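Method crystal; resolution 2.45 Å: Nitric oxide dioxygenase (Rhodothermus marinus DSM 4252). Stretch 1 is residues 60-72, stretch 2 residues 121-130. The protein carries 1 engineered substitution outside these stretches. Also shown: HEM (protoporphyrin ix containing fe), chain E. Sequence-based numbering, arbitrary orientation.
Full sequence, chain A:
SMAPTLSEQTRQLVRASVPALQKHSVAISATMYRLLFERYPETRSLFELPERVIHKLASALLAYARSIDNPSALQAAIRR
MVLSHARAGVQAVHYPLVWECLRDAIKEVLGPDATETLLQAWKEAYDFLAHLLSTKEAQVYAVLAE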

# COMPACT_ATOMS: atom_id res chain seq x y z
N ALA A 60 10.36 -11.38 -3.25
CA ALA A 60 9.66 -12.06 -2.17
C ALA A 60 9.81 -13.57 -2.29
O ALA A 60 10.09 -14.26 -1.31
CB ALA A 60 8.19 -11.65 -2.16
N LEU A 61 9.62 -14.11 -3.50
CA LEU A 61 9.83 -15.54 -3.70
C LEU A 61 11.23 -15.96 -3.25
O LEU A 61 11.39 -16.92 -2.50
CB LEU A 61 9.60 -15.92 -5.16
CG LEU A 61 8.16 -15.85 -5.66
CD1 LEU A 61 8.13 -16.18 -7.15
CD2 LEU A 61 7.24 -16.78 -4.88
N LEU A 62 12.24 -15.21 -3.69
CA LEU A 62 13.61 -15.50 -3.28
C LEU A 62 13.77 -15.42 -1.76
O LEU A 62 14.31 -16.34 -1.13
CB LEU A 62 14.57 -14.54 -3.97
CG LEU A 62 16.06 -14.83 -3.83
CD1 LEU A 62 16.35 -16.30 -4.12
CD2 LEU A 62 16.85 -13.93 -4.77
N ALA A 63 13.31 -14.32 -1.16
CA ALA A 63 13.46 -14.16 0.29
C ALA A 63 12.70 -15.25 1.04
O ALA A 63 13.21 -15.80 2.02
CB ALA A 63 12.98 -12.77 0.71
N TYR A 64 11.50 -15.59 0.58
CA TYR A 64 10.70 -16.62 1.23
C TYR A 64 11.39 -17.97 1.16
O TYR A 64 11.38 -18.73 2.14
CB TYR A 64 9.33 -16.68 0.57
CG TYR A 64 8.35 -17.67 1.16
CD1 TYR A 64 8.22 -17.82 2.54
CD2 TYR A 64 7.54 -18.44 0.34
CE1 TYR A 64 7.30 -18.71 3.07
CE2 TYR A 64 6.63 -19.33 0.86
CZ TYR A 64 6.51 -19.47 2.22
OH TYR A 64 5.59 -20.36 2.72
N ALA A 65 11.98 -18.30 0.02
CA ALA A 65 12.70 -19.56 -0.11
C ALA A 65 13.96 -19.56 0.76
O ALA A 65 14.33 -20.60 1.32
CB ALA A 65 13.04 -19.82 -1.58
N ARG A 66 14.62 -18.41 0.88
CA ARG A 66 15.80 -18.30 1.74
C ARG A 66 15.45 -18.39 3.22
O ARG A 66 16.35 -18.57 4.05
CB ARG A 66 16.52 -16.98 1.48
CG ARG A 66 17.22 -16.85 0.14
CD ARG A 66 18.36 -15.86 0.26
NE ARG A 66 18.70 -15.20 -0.99
CZ ARG A 66 19.72 -15.54 -1.76
NH1 ARG A 66 20.51 -16.55 -1.41
NH2 ARG A 66 19.96 -14.87 -2.88
N SER A 67 14.18 -18.23 3.58
CA SER A 67 13.77 -18.17 4.97
C SER A 67 12.62 -19.13 5.24
O SER A 67 11.79 -18.89 6.11
CB SER A 67 13.38 -16.74 5.35
OG SER A 67 12.70 -16.70 6.59
N ILE A 68 12.56 -20.23 4.47
CA ILE A 68 11.47 -21.18 4.62
C ILE A 68 11.54 -21.92 5.96
O ILE A 68 10.52 -22.42 6.43
CB ILE A 68 11.47 -22.15 3.42
CG1 ILE A 68 10.15 -22.92 3.34
CG2 ILE A 68 12.65 -23.11 3.49
CD1 ILE A 68 8.93 -22.05 3.20
N ASP A 69 12.72 -21.97 6.60
CA ASP A 69 12.81 -22.59 7.92
C ASP A 69 12.34 -21.65 9.03
O ASP A 69 11.89 -22.12 10.08
CB ASP A 69 14.24 -23.04 8.21
CG ASP A 69 14.70 -24.18 7.31
OD1 ASP A 69 13.85 -24.99 6.87
OD2 ASP A 69 15.91 -24.25 7.04
N ASN A 70 12.43 -20.34 8.83
CA ASN A 70 11.96 -19.35 9.80
C ASN A 70 11.10 -18.32 9.07
O ASN A 70 11.58 -17.23 8.72
CB ASN A 70 13.12 -18.69 10.54
CG ASN A 70 12.66 -17.68 11.58
OD1 ASN A 70 11.46 -17.57 11.87
ND2 ASN A 70 13.60 -16.95 12.15
N PRO A 71 9.83 -18.63 8.83
CA PRO A 71 8.95 -17.65 8.17
C PRO A 71 8.71 -16.40 9.00
O PRO A 71 8.43 -15.34 8.42
CB PRO A 71 7.65 -18.43 7.94
CG PRO A 71 8.05 -19.87 8.03
CD PRO A 71 9.15 -19.92 9.04
N SER A 72 8.83 -16.47 10.32
CA SER A 72 8.58 -15.29 11.14
C SER A 72 9.63 -14.20 10.94
O SER A 72 9.40 -13.06 11.35
CB SER A 72 8.49 -15.67 12.62
OG SER A 72 9.76 -16.01 13.16
N ALA A 121 6.05 -29.29 -3.29
CA ALA A 121 6.68 -28.51 -2.22
C ALA A 121 6.29 -27.04 -2.34
O ALA A 121 5.93 -26.40 -1.34
CB ALA A 121 8.20 -28.68 -2.26
N TRP A 122 6.34 -26.49 -3.55
CA TRP A 122 6.00 -25.08 -3.73
C TRP A 122 4.51 -24.84 -3.53
O TRP A 122 4.13 -23.76 -3.07
CB TRP A 122 6.46 -24.59 -5.10
CG TRP A 122 7.85 -24.06 -5.03
CD1 TRP A 122 8.99 -24.69 -5.43
CD2 TRP A 122 8.25 -22.80 -4.48
NE1 TRP A 122 10.08 -23.90 -5.17
CE2 TRP A 122 9.66 -22.73 -4.59
CE3 TRP A 122 7.57 -21.72 -3.91
CZ2 TRP A 122 10.38 -21.63 -4.15
CZ3 TRP A 122 8.29 -20.63 -3.48
CH2 TRP A 122 9.68 -20.58 -3.60
N LYS A 123 3.67 -25.82 -3.86
CA LYS A 123 2.25 -25.68 -3.56
C LYS A 123 2.02 -25.55 -2.06
O LYS A 123 1.25 -24.69 -1.62
CB LYS A 123 1.47 -26.88 -4.11
CG LYS A 123 -0.03 -26.77 -3.93
CD LYS A 123 -0.75 -27.95 -4.56
CE LYS A 123 -2.24 -27.68 -4.69
NZ LYS A 123 -2.88 -27.42 -3.37
N GLU A 124 2.70 -26.38 -1.27
CA GLU A 124 2.55 -26.29 0.18
C GLU A 124 3.13 -24.98 0.71
O GLU A 124 2.52 -24.33 1.56
CB GLU A 124 3.23 -27.48 0.86
N ALA A 125 4.30 -24.58 0.21
CA ALA A 125 4.87 -23.30 0.62
C ALA A 125 3.98 -22.14 0.20
O ALA A 125 3.88 -21.14 0.91
CB ALA A 125 6.28 -23.14 0.05
N TYR A 126 3.33 -22.27 -0.95
CA TYR A 126 2.38 -21.24 -1.38
C TYR A 126 1.15 -21.24 -0.49
O TYR A 126 0.68 -20.18 -0.07
CB TYR A 126 1.99 -21.45 -2.84
CG TYR A 126 0.98 -20.44 -3.33
CD1 TYR A 126 -0.38 -20.65 -3.18
CD2 TYR A 126 1.40 -19.25 -3.92
CE1 TYR A 126 -1.30 -19.72 -3.59
CE2 TYR A 126 0.49 -18.32 -4.35
CZ TYR A 126 -0.86 -18.55 -4.19
OH TYR A 126 -1.77 -17.62 -4.62
N ASP A 127 0.59 -22.42 -0.21
CA ASP A 127 -0.63 -22.51 0.57
C ASP A 127 -0.43 -21.98 1.98
O ASP A 127 -1.33 -21.38 2.57
CB ASP A 127 -1.13 -23.95 0.63
CG ASP A 127 -1.63 -24.45 -0.72
OD1 ASP A 127 -1.90 -23.61 -1.61
OD2 ASP A 127 -1.74 -25.68 -0.89
N PHE A 128 0.76 -22.20 2.55
CA PHE A 128 1.07 -21.61 3.85
C PHE A 128 1.04 -20.09 3.77
O PHE A 128 0.33 -19.43 4.54
CB PHE A 128 2.43 -22.11 4.33
CG PHE A 128 2.91 -21.44 5.60
CD1 PHE A 128 2.52 -21.94 6.85
CD2 PHE A 128 3.74 -20.33 5.56
CE1 PHE A 128 2.96 -21.33 8.01
CE2 PHE A 128 4.18 -19.72 6.72
CZ PHE A 128 3.79 -20.22 7.95
N LEU A 129 1.79 -19.53 2.83
CA LEU A 129 1.86 -18.08 2.71
C LEU A 129 0.51 -17.49 2.32
O LEU A 129 0.12 -16.43 2.82
CB LEU A 129 2.93 -17.70 1.69
CG LEU A 129 3.40 -16.24 1.67
CD1 LEU A 129 3.63 -15.71 3.08
CD2 LEU A 129 4.66 -16.14 0.83
N ALA A 130 -0.23 -18.18 1.45
CA ALA A 130 -1.56 -17.70 1.05
C ALA A 130 -2.52 -17.66 2.23
O ALA A 130 -3.27 -16.69 2.40
CB ALA A 130 -2.12 -18.59 -0.06
CHA HEM E . 1.49 -6.89 -4.41
CHB HEM E . 3.36 -11.19 -3.11
CHC HEM E . -1.01 -13.11 -3.92
CHD HEM E . -2.17 -9.22 -6.58
C1A HEM E . 2.35 -7.86 -3.93
C2A HEM E . 3.68 -7.64 -3.41
C3A HEM E . 4.20 -8.82 -3.05
C4A HEM E . 3.22 -9.84 -3.33
CMA HEM E . 5.60 -9.06 -2.45
CAA HEM E . 4.39 -6.28 -3.28
CBA HEM E . 4.05 -5.70 -1.91
CGA HEM E . 4.88 -4.46 -1.67
O1A HEM E . 4.37 -3.34 -1.92
O2A HEM E . 6.05 -4.59 -1.22
C1B HEM E . 2.32 -12.10 -3.15
C2B HEM E . 2.35 -13.48 -2.70
C3B HEM E . 1.13 -14.01 -2.94
C4B HEM E . 0.30 -12.98 -3.53
CMB HEM E . 3.59 -14.15 -2.09
CAB HEM E . 0.61 -15.44 -2.63
CBB HEM E . 1.16 -16.25 -1.73
C1C HEM E . -1.71 -12.25 -4.74
C2C HEM E . -3.03 -12.47 -5.29
C3C HEM E . -3.35 -11.42 -6.04
C4C HEM E . -2.26 -10.46 -5.98
CMC HEM E . -3.89 -13.73 -5.06
CAC HEM E . -4.69 -11.29 -6.79
CBC HEM E . -4.79 -10.57 -7.90
C1D HEM E . -1.36 -8.18 -6.14
C2D HEM E . -1.52 -6.76 -6.36
C3D HEM E . -0.49 -6.13 -5.76
C4D HEM E . 0.34 -7.12 -5.13
CMD HEM E . -2.67 -6.11 -7.16
CAD HEM E . -0.19 -4.61 -5.70
CBD HEM E . -1.15 -3.92 -4.73
CGD HEM E . -0.60 -2.59 -4.30
O1D HEM E . 0.65 -2.40 -4.32
O2D HEM E . -1.42 -1.71 -3.92
NA HEM E . 2.11 -9.22 -3.87
NB HEM E . 1.06 -11.84 -3.65
NC HEM E . -1.28 -11.01 -5.18
ND HEM E . -0.22 -8.36 -5.39
FE HEM E . 0.46 -10.13 -4.63

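Where two helices cross steeply, a single large side chain often bridges the gap that their backbones leave open. The contact between residues 60-72 and 121-130 of this nitric oxide dioxygenase illustrates the principle. The helix axes cross at 101° and come no closer than 12.0 Å, and Tyr 64, whose CA-to-CB bond points toward the other stretch, spans the space between them.

Polar contact across the stretches is confined to one hydrogen bond. Tyr 64 OH donates to Ala 125 O at 2.6 Å, a short distance that ties the tip of the ring to the opposing backbone. The same carbonyl also accepts the helical bond from Leu 129 N, at 3.3 Å from Ala 125 O, so the tyrosine adds a second donor without unwinding the helix.

Aromatic geometry reinforces this anchor. Leu 129 CD2 lies over one face of the Tyr 64 ring, 3.8 Å from its centroid and 15° off the normal, a CH-pi arrangement. Ala 125 O, by contrast, lies near the ring plane at the edge, as expected for a partner of the hydroxyl, and Phe 128 CD2 is also at the edge, 3.4 Å from Tyr 64 OH.

Apolar packing extends the contact along both stretches. The methyl of Ala 125 meets Tyr 64 (CB to CE2, 3.9 Å) and Ile 68 (CB to CD1, 4.3 Å). Trp 122 starts sideways, but its indole reaches Ala 65 (CH2 to CB, 4.0 Å) and Leu 61 (CZ3 to CD2, 4.2 Å). Beyond the first helix, Pro 71 CB packs 3.9 Å from Phe 128 CE2.

The heme adjoins this cluster: the same Leu 129 CD2 that covers the tyrosine ring sits 3.7 Å from HEM CMB, linking the interhelical packing to the cofactor pocket.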